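Local coordinates for protein uncharacterized RmlC-like cupin (Ralstonia eutropha JMP134, PDB 3EBR) that is of unknown function but adopts the RmlC-like cupin fold and belongs to the ChrR-like cupin family, at residues D16-P21 and H147-K152; V29-F34 and M137-N142. All coordinates share one frame; numbering follows the deposited sequence.

Interaction 1. Residues D16-P21 and H147-K152; sequences DTPWMP and HGIRPK
P18 and I149 make the apolar end of this contact: the outer corner of the proline ring, CG, meets the end of the isoleucine chain, CD1, at 4.0 Å. The two side chains run past each other in opposite senses, and CG to CD1 is the point where they meet. In I149, CG1 lies anti to the carbonyl carbon (chi1 -51°) and the chain then runs out fully extended (chi2 -178°), which carries CD1 across to the proline while CG2 stays back. Y143 of helix 133-146 lies against both residues and backs the pair, which thus packs over the C-terminal end of that helix, just where H147 leaves it and the chain doubles back as a loop.

The other end, D16 with K152, is exposed to solvent. K152 lays CD against the carbonyl O of D16, 3.7 Å away, with CE close behind, and a bend at the last torsion (chi4 55°) then turns NZ off the line of the chain. The carboxylate of D16 remains apart from it: OD2 and NZ are 5.4 Å from each other, too far for a salt bridge. The lysine chain also rests on L12.

Only 143 Å² is buried here, summed over both segments, between the loop leading into strand 20-21 and the loop after the helix. Chemically it is one apolar touch plus methylenes laid against a carbonyl, with opposite charges nearby which probably attract each other only weakly through solvent.

Interaction 2. Residues V29-F34 and M137-N142; sequences VMVKYF and MDRYLN
Y33 reaches from strand 30-33 to helix 137-142 and meets both R139 and Y140 there. Starting at its CB, the side chain leaves the strand toward the helix and passes obliquely by the ring of Y140. CG is anti to the carbonyl carbon (chi1 -65°), which stands the ring up between strand and helix. Along the ring edge, CD2 comes first, 4.1 Å from CB of Y140, and the two tyrosines slide by each other in opposite directions. Next is CE2, with CD of R139 lying at the ring edge, near its plane, 4.2 Å away. One face of the ring is taken by the strand's own V31, whose CG2 sits 3.7 Å above the plane, toward the rim.

In this cupin-type β fold the sole helix of the chain, 133-146, which follows the last strand, packs against the face of the sheet that carries V31 and Y33. Strand and helix run nearly perpendicular, at 92°, with their axes 9.8 Å apart at closest approach, and R139 and Y140 both point toward the strand.

At the tip, OH stands 3.1 Å from NH1 of R139, obliquely to the guanidinium, whose plane is turned 25° from the tyrosine ring. The extended first two torsions of R139 carry its CD to within 4.2 Å of CG1 of V31, and a kink at chi3 then swings the guanidinium across to the Y33 hydroxyl. Its charged end is held by other residues: NE donates to the carbonyl of A23, NH1 forms a salt bridge with E131, and F22 makes a cation-pi contact. The hydroxyl of Y140 bonds to the backbone N of K152.

Interaction 2 is nested within the chain loop that interaction 1 closes, and their centres lie 8 Å apart on the same side of the protein. Strands 20-21 and 30-37 are neighbours in one sheet, joined by M20 O to V31 N at 2.8 Å, while T17 OG1 probably hydrogen-bonds to Y33 O at 2.6 Å. Helix 133-146 serves both: its middle packs on the strand at 29-34, its end and the loop at 147-152 on residues 16-21. M20 itself packs on V31, Y33 and R139. The side chain of V31 in interaction 2 is about 5 Å from a bound PEG (di(hydroxyethyl)ether), probably from crystallisation; interaction 1 lies farther out, at the surface.

Interaction 1. Residues D16-P21 and H147-K152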
ATOM      1  N   ASP A  16      -2.951  13.325 -23.400  1.00 48.50           N
ATOM      2  CA  ASP A  16      -1.965  12.301 -23.840  1.00 48.63           C
ATOM      3  C   ASP A  16      -2.477  10.859 -23.538  1.00 47.79           C
ATOM      4  O   ASP A  16      -1.737   9.875 -23.689  1.00 47.67           O
ATOM      5  CB  ASP A  16      -0.580  12.539 -23.221  1.00 49.77           C
ATOM      6  CG  ASP A  16       0.111  13.788 -23.749  1.00 52.20           C
ATOM      7  OD1 ASP A  16      -0.260  14.333 -24.817  1.00 51.78           O
ATOM      8  OD2 ASP A  16       1.081  14.206 -23.091  1.00 61.93           O
ATOM      9  N   THR A  17      -3.742  10.758 -23.119  1.00 46.74           N
ATOM     10  CA  THR A  17      -4.437   9.523 -22.824  1.00 45.28           C
ATOM     11  C   THR A  17      -5.892   9.850 -23.233  1.00 44.76           C
ATOM     12  O   THR A  17      -6.443  10.857 -22.772  1.00 45.39           O
ATOM     13  CB  THR A  17      -4.260   9.080 -21.367  1.00 44.45           C
ATOM     14  OG1 THR A  17      -5.073   7.925 -21.143  1.00 46.15           O
ATOM     15  CG2 THR A  17      -4.650  10.177 -20.384  1.00 42.91           C
ATOM     16  N   PRO A  18      -6.512   9.034 -24.113  1.00 43.90           N
ATOM     17  CA  PRO A  18      -7.863   9.409 -24.549  1.00 42.51           C
ATOM     18  C   PRO A  18      -9.035   9.101 -23.610  1.00 42.34           C
ATOM     19  O   PRO A  18      -8.960   8.176 -22.796  1.00 42.12           O
ATOM     20  CB  PRO A  18      -8.047   8.563 -25.825  1.00 42.42           C
ATOM     21  CG  PRO A  18      -7.263   7.365 -25.596  1.00 41.83           C
ATOM     22  CD  PRO A  18      -6.076   7.776 -24.760  1.00 43.51           C
ATOM     23  N   TRP A  19     -10.088   9.925 -23.729  1.00 42.60           N
ATOM     24  CA  TRP A  19     -11.350   9.709 -23.042  1.00 40.78           C
ATOM     25  C   TRP A  19     -11.931   8.596 -23.870  1.00 39.61           C
ATOM     26  O   TRP A  19     -11.840   8.655 -25.098  1.00 38.83           O
ATOM     27  CB  TRP A  19     -12.323  10.883 -23.072  1.00 40.96           C
ATOM     28  CG  TRP A  19     -12.138  11.921 -22.049  1.00 41.33           C
ATOM     29  CD1 TRP A  19     -11.613  13.161 -22.211  1.00 39.83           C
ATOM     30  CD2 TRP A  19     -12.531  11.819 -20.676  1.00 44.09           C
ATOM     31  NE1 TRP A  19     -11.651  13.850 -21.018  1.00 40.83           N
ATOM     32  CE2 TRP A  19     -12.212  13.048 -20.057  1.00 43.78           C
ATOM     33  CE3 TRP A  19     -13.126  10.801 -19.907  1.00 43.34           C
ATOM     34  CZ2 TRP A  19     -12.446  13.286 -18.688  1.00 43.84           C
ATOM     35  CZ3 TRP A  19     -13.368  11.036 -18.548  1.00 42.77           C
ATOM     36  CH2 TRP A  19     -13.029  12.274 -17.953  1.00 43.30           C
HETATM   37  N   MSE A  20     -12.528   7.601 -23.233  1.00 40.02           N
HETATM   38  CA  MSE A  20     -13.107   6.477 -23.961  1.00 39.84           C
HETATM   39  C   MSE A  20     -14.342   5.927 -23.262  1.00 40.84           C
HETATM   40  O   MSE A  20     -14.403   5.963 -22.038  1.00 41.32           O
HETATM   41  CB  MSE A  20     -12.058   5.382 -24.127  1.00 40.65           C
HETATM   42  CG  MSE A  20     -11.473   4.807 -22.815  1.00 37.13           C
HETATM   43 SE   MSE A  20     -10.101   3.475 -23.118  0.75 36.16          SE
HETATM   44  CE  MSE A  20     -11.040   2.491 -24.055  1.00 42.61           C
ATOM     45  N   PRO A  21     -15.307   5.392 -24.032  1.00 41.72           N
ATOM     46  CA  PRO A  21     -16.516   4.849 -23.421  1.00 42.66           C
ATOM     47  C   PRO A  21     -16.191   3.598 -22.628  1.00 43.70           C
ATOM     48  O   PRO A  21     -15.280   2.852 -23.009  1.00 43.38           O
ATOM     49  CB  PRO A  21     -17.406   4.514 -24.617  1.00 41.95           C
ATOM     50  CG  PRO A  21     -16.504   4.434 -25.763  1.00 43.04           C
ATOM     51  CD  PRO A  21     -15.318   5.241 -25.500  1.00 42.80           C
ATOM     52  N   HIS A 147      -8.405   2.652 -33.036  1.00 45.64           N
ATOM     53  CA  HIS A 147      -8.060   3.959 -33.615  1.00 46.64           C
ATOM     54  C   HIS A 147      -6.591   3.878 -34.066  1.00 47.20           C
ATOM     55  O   HIS A 147      -6.046   2.771 -34.152  1.00 48.71           O
ATOM     56  CB  HIS A 147      -8.306   5.062 -32.585  1.00 47.00           C
ATOM     57  CG  HIS A 147      -9.728   5.145 -32.128  1.00 49.07           C
ATOM     58  ND1 HIS A 147     -10.287   4.230 -31.263  1.00 53.93           N
ATOM     59  CD2 HIS A 147     -10.697   6.053 -32.391  1.00 49.82           C
ATOM     60  CE1 HIS A 147     -11.546   4.552 -31.033  1.00 52.73           C
ATOM     61  NE2 HIS A 147     -11.816   5.662 -31.696  1.00 54.05           N
ATOM     62  N   GLY A 148      -5.953   5.004 -34.399  1.00 46.96           N
ATOM     63  CA  GLY A 148      -4.526   5.016 -34.813  1.00 47.08           C
ATOM     64  C   GLY A 148      -3.637   5.605 -33.731  1.00 47.01           C
ATOM     65  O   GLY A 148      -2.717   6.369 -34.045  1.00 47.14           O
ATOM     66  N   ILE A 149      -3.882   5.207 -32.477  1.00 46.30           N
ATOM     67  CA  ILE A 149      -3.169   5.719 -31.312  1.00 46.34           C
ATOM     68  C   ILE A 149      -2.092   4.747 -30.834  1.00 46.87           C
ATOM     69  O   ILE A 149      -2.398   3.587 -30.542  1.00 46.83           O
ATOM     70  CB  ILE A 149      -4.145   5.984 -30.132  1.00 46.29           C
ATOM     71  CG1 ILE A 149      -5.339   6.851 -30.568  1.00 46.03           C
ATOM     72  CG2 ILE A 149      -3.408   6.640 -28.964  1.00 46.11           C
ATOM     73  CD1 ILE A 149      -6.305   7.193 -29.444  1.00 45.66           C
ATOM     74  N   ARG A 150      -0.837   5.206 -30.787  1.00 47.17           N
ATOM     75  CA  ARG A 150       0.265   4.394 -30.289  1.00 47.06           C
ATOM     76  C   ARG A 150      -0.012   4.389 -28.787  1.00 47.73           C
ATOM     77  O   ARG A 150      -0.061   5.474 -28.190  1.00 48.48           O
ATOM     78  CB  ARG A 150       1.632   4.990 -30.615  1.00 46.59           C
ATOM     79  CG  ARG A 150       2.807   4.153 -30.121  1.00 46.45           C
ATOM     80  N   PRO A 151      -0.255   3.203 -28.178  1.00 47.34           N
ATOM     81  CA  PRO A 151      -0.569   3.214 -26.751  1.00 46.45           C
ATOM     82  C   PRO A 151       0.662   3.416 -25.873  1.00 46.78           C
ATOM     83  O   PRO A 151       1.752   2.963 -26.238  1.00 47.27           O
ATOM     84  CB  PRO A 151      -1.155   1.821 -26.518  1.00 46.17           C
ATOM     85  CG  PRO A 151      -0.468   0.970 -27.490  1.00 45.94           C
ATOM     86  CD  PRO A 151      -0.216   1.822 -28.699  1.00 47.44           C
ATOM     87  N   LYS A 152       0.465   4.109 -24.747  1.00 46.91           N
ATOM     88  CA  LYS A 152       1.509   4.371 -23.748  1.00 45.92           C
ATOM     89  C   LYS A 152       1.549   3.237 -22.743  1.00 45.63           C
ATOM     90  O   LYS A 152       0.555   2.539 -22.562  1.00 44.72           O
ATOM     91  CB  LYS A 152       1.304   5.716 -23.033  1.00 45.13           C
ATOM     92  CG  LYS A 152       1.752   6.882 -23.867  1.00 48.60           C
ATOM     93  CD  LYS A 152       1.536   8.223 -23.191  1.00 50.25           C
ATOM     94  CE  LYS A 152       2.355   9.298 -23.901  1.00 50.99           C
ATOM     95  NZ  LYS A 152       2.085   9.392 -25.370  1.00 54.00           N
TER

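Interaction 2. Residues V29-F34 and M137-N142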
ATOM      1  N   VAL A  29     -21.016   6.573 -20.034  1.00 44.88           N
ATOM      2  CA  VAL A  29     -19.992   6.665 -18.993  1.00 44.69           C
ATOM      3  C   VAL A  29     -18.640   6.603 -19.689  1.00 44.80           C
ATOM      4  O   VAL A  29     -18.355   5.601 -20.354  1.00 45.94           O
ATOM      5  CB  VAL A  29     -20.085   5.532 -17.958  1.00 44.76           C
ATOM      6  CG1 VAL A  29     -18.928   5.624 -16.969  1.00 41.35           C
ATOM      7  CG2 VAL A  29     -21.439   5.575 -17.237  1.00 41.26           C
HETATM    8  N   MSE A  30     -17.846   7.677 -19.568  1.00 44.26           N
HETATM    9  CA  MSE A  30     -16.503   7.774 -20.162  1.00 42.60           C
HETATM   10  C   MSE A  30     -15.462   7.547 -19.077  1.00 41.97           C
HETATM   11  O   MSE A  30     -15.715   7.841 -17.915  1.00 41.82           O
HETATM   12  CB  MSE A  30     -16.238   9.150 -20.779  1.00 42.71           C
HETATM   13  CG  MSE A  30     -17.276   9.682 -21.761  1.00 40.81           C
HETATM   14 SE   MSE A  30     -17.383   8.632 -23.367  0.75 41.28          SE
HETATM   15  CE  MSE A  30     -15.590   8.988 -24.122  1.00 41.30           C
ATOM     16  N   VAL A  31     -14.291   7.054 -19.475  1.00 42.16           N
ATOM     17  CA  VAL A  31     -13.161   6.793 -18.581  1.00 42.25           C
ATOM     18  C   VAL A  31     -11.874   7.252 -19.268  1.00 43.19           C
ATOM     19  O   VAL A  31     -11.805   7.235 -20.491  1.00 44.28           O
ATOM     20  CB  VAL A  31     -13.069   5.287 -18.197  1.00 42.31           C
ATOM     21  CG1 VAL A  31     -12.891   4.407 -19.439  1.00 40.55           C
ATOM     22  CG2 VAL A  31     -11.943   5.019 -17.178  1.00 39.59           C
ATOM     23  N   LYS A  32     -10.897   7.714 -18.487  1.00 43.74           N
ATOM     24  CA  LYS A  32      -9.583   8.126 -18.990  1.00 44.27           C
ATOM     25  C   LYS A  32      -8.576   7.432 -18.074  1.00 43.61           C
ATOM     26  O   LYS A  32      -8.604   7.662 -16.870  1.00 42.48           O
ATOM     27  CB  LYS A  32      -9.418   9.650 -18.989  1.00 44.73           C
ATOM     28  CG  LYS A  32      -8.035  10.153 -19.495  1.00 46.70           C
ATOM     29  CD  LYS A  32      -7.869  11.670 -19.475  1.00 45.16           C
ATOM     30  CE  LYS A  32      -8.676  12.363 -20.551  1.00 48.89           C
ATOM     31  NZ  LYS A  32      -8.540  13.853 -20.482  1.00 47.75           N
ATOM     32  N   TYR A  33      -7.709   6.589 -18.638  1.00 43.27           N
ATOM     33  CA  TYR A  33      -6.700   5.848 -17.865  1.00 43.59           C
ATOM     34  C   TYR A  33      -5.354   6.571 -17.775  1.00 43.89           C
ATOM     35  O   TYR A  33      -4.767   6.911 -18.805  1.00 43.40           O
ATOM     36  CB  TYR A  33      -6.483   4.447 -18.462  1.00 43.69           C
ATOM     37  CG  TYR A  33      -7.712   3.584 -18.364  1.00 42.92           C
ATOM     38  CD1 TYR A  33      -8.021   2.942 -17.170  1.00 42.20           C
ATOM     39  CD2 TYR A  33      -8.572   3.410 -19.453  1.00 40.65           C
ATOM     40  CE1 TYR A  33      -9.151   2.157 -17.049  1.00 40.33           C
ATOM     41  CE2 TYR A  33      -9.709   2.612 -19.340  1.00 40.12           C
ATOM     42  CZ  TYR A  33      -9.983   1.990 -18.131  1.00 42.06           C
ATOM     43  OH  TYR A  33     -11.092   1.221 -17.965  1.00 43.88           O
ATOM     44  N   PHE A  34      -4.888   6.795 -16.542  1.00 44.16           N
ATOM     45  CA  PHE A  34      -3.590   7.429 -16.253  1.00 44.46           C
ATOM     46  C   PHE A  34      -2.539   6.423 -15.799  1.00 45.59           C
ATOM     47  O   PHE A  34      -1.374   6.576 -16.146  1.00 48.14           O
ATOM     48  CB  PHE A  34      -3.733   8.530 -15.200  1.00 44.23           C
ATOM     49  CG  PHE A  34      -4.447   9.746 -15.702  1.00 45.18           C
ATOM     50  CD1 PHE A  34      -3.737  10.771 -16.317  1.00 45.31           C
ATOM     51  CD2 PHE A  34      -5.819   9.865 -15.582  1.00 46.19           C
ATOM     52  CE1 PHE A  34      -4.380  11.900 -16.789  1.00 42.96           C
ATOM     53  CE2 PHE A  34      -6.474  10.996 -16.056  1.00 48.22           C
ATOM     54  CZ  PHE A  34      -5.751  12.017 -16.660  1.00 46.16           C
HETATM   55  N   MSE A 137      -6.708  -2.525 -18.828  1.00 42.36           N
HETATM   56  CA  MSE A 137      -5.657  -2.578 -19.831  1.00 43.28           C
HETATM   57  C   MSE A 137      -6.211  -3.049 -21.178  1.00 43.97           C
HETATM   58  O   MSE A 137      -5.833  -2.482 -22.208  1.00 44.04           O
HETATM   59  CB  MSE A 137      -4.521  -3.507 -19.360  1.00 44.05           C
HETATM   60  CG  MSE A 137      -3.294  -3.576 -20.259  1.00 44.42           C
HETATM   61 SE   MSE A 137      -2.354  -1.882 -20.350  0.75 44.46          SE
HETATM   62  CE  MSE A 137      -1.473  -1.925 -18.553  1.00 45.88           C
ATOM     63  N   ASP A 138      -7.065  -4.085 -21.167  1.00 45.22           N
ATOM     64  CA  ASP A 138      -7.694  -4.612 -22.390  1.00 46.46           C
ATOM     65  C   ASP A 138      -8.477  -3.516 -23.085  1.00 45.80           C
ATOM     66  O   ASP A 138      -8.311  -3.328 -24.280  1.00 46.56           O
ATOM     67  CB  ASP A 138      -8.636  -5.813 -22.128  1.00 48.19           C
ATOM     68  CG  ASP A 138      -7.897  -7.125 -21.792  1.00 53.54           C
ATOM     69  OD1 ASP A 138      -6.646  -7.202 -21.849  1.00 57.72           O
ATOM     70  OD2 ASP A 138      -8.601  -8.113 -21.485  1.00 61.53           O
ATOM     71  N   ARG A 139      -9.292  -2.785 -22.327  1.00 44.31           N
ATOM     72  CA  ARG A 139     -10.085  -1.676 -22.867  1.00 43.82           C
ATOM     73  C   ARG A 139      -9.181  -0.558 -23.425  1.00 43.29           C
ATOM     74  O   ARG A 139      -9.402  -0.105 -24.543  1.00 42.79           O
ATOM     75  CB  ARG A 139     -11.051  -1.160 -21.794  1.00 44.32           C
ATOM     76  CG  ARG A 139     -11.911   0.041 -22.174  1.00 42.03           C
ATOM     77  CD  ARG A 139     -12.887   0.583 -21.145  1.00 43.54           C
ATOM     78  NE  ARG A 139     -13.861  -0.385 -20.647  1.00 44.12           N
ATOM     79  CZ  ARG A 139     -13.671  -1.241 -19.639  1.00 44.31           C
ATOM     80  NH1 ARG A 139     -12.517  -1.325 -18.970  1.00 47.53           N
ATOM     81  NH2 ARG A 139     -14.658  -2.056 -19.302  1.00 50.78           N
ATOM     82  N   TYR A 140      -8.169  -0.149 -22.653  1.00 44.01           N
ATOM     83  CA  TYR A 140      -7.216   0.891 -23.080  1.00 43.80           C
ATOM     84  C   TYR A 140      -6.503   0.492 -24.381  1.00 43.61           C
ATOM     85  O   TYR A 140      -6.500   1.264 -25.337  1.00 44.53           O
ATOM     86  CB  TYR A 140      -6.211   1.222 -21.960  1.00 44.10           C
ATOM     87  CG  TYR A 140      -5.148   2.212 -22.391  1.00 45.03           C
ATOM     88  CD1 TYR A 140      -5.438   3.577 -22.495  1.00 44.38           C
ATOM     89  CD2 TYR A 140      -3.850   1.786 -22.700  1.00 41.44           C
ATOM     90  CE1 TYR A 140      -4.464   4.494 -22.910  1.00 45.00           C
ATOM     91  CE2 TYR A 140      -2.873   2.694 -23.117  1.00 43.05           C
ATOM     92  CZ  TYR A 140      -3.181   4.047 -23.213  1.00 43.72           C
ATOM     93  OH  TYR A 140      -2.219   4.945 -23.626  1.00 42.82           O
ATOM     94  N   LEU A 141      -5.952  -0.719 -24.419  1.00 43.21           N
ATOM     95  CA  LEU A 141      -5.268  -1.235 -25.619  1.00 42.94           C
ATOM     96  C   LEU A 141      -6.234  -1.516 -26.794  1.00 43.55           C
ATOM     97  O   LEU A 141      -5.828  -1.329 -27.939  1.00 45.70           O
ATOM     98  CB  LEU A 141      -4.430  -2.481 -25.285  1.00 42.81           C
ATOM     99  CG  LEU A 141      -3.254  -2.312 -24.309  1.00 38.52           C
ATOM    100  CD1 LEU A 141      -2.672  -3.668 -23.952  1.00 29.27           C
ATOM    101  CD2 LEU A 141      -2.174  -1.394 -24.874  1.00 35.02           C
ATOM    102  N   ASN A 142      -7.466  -1.977 -26.528  1.00 44.55           N
ATOM    103  CA  ASN A 142      -8.474  -2.226 -27.602  1.00 45.97           C
ATOM    104  C   ASN A 142      -8.921  -0.931 -28.307  1.00 45.55           C
ATOM    105  O   ASN A 142      -9.100  -0.937 -29.524  1.00 45.42           O
ATOM    106  CB  ASN A 142      -9.725  -3.000 -27.106  1.00 47.18           C
ATOM    107  CG  ASN A 142      -9.459  -4.493 -26.802  1.00 51.05           C
ATOM    108  OD1 ASN A 142      -8.546  -5.121 -27.345  1.00 55.89           O
ATOM    109  ND2 ASN A 142     -10.288  -5.058 -25.927  1.00 54.65           N
TER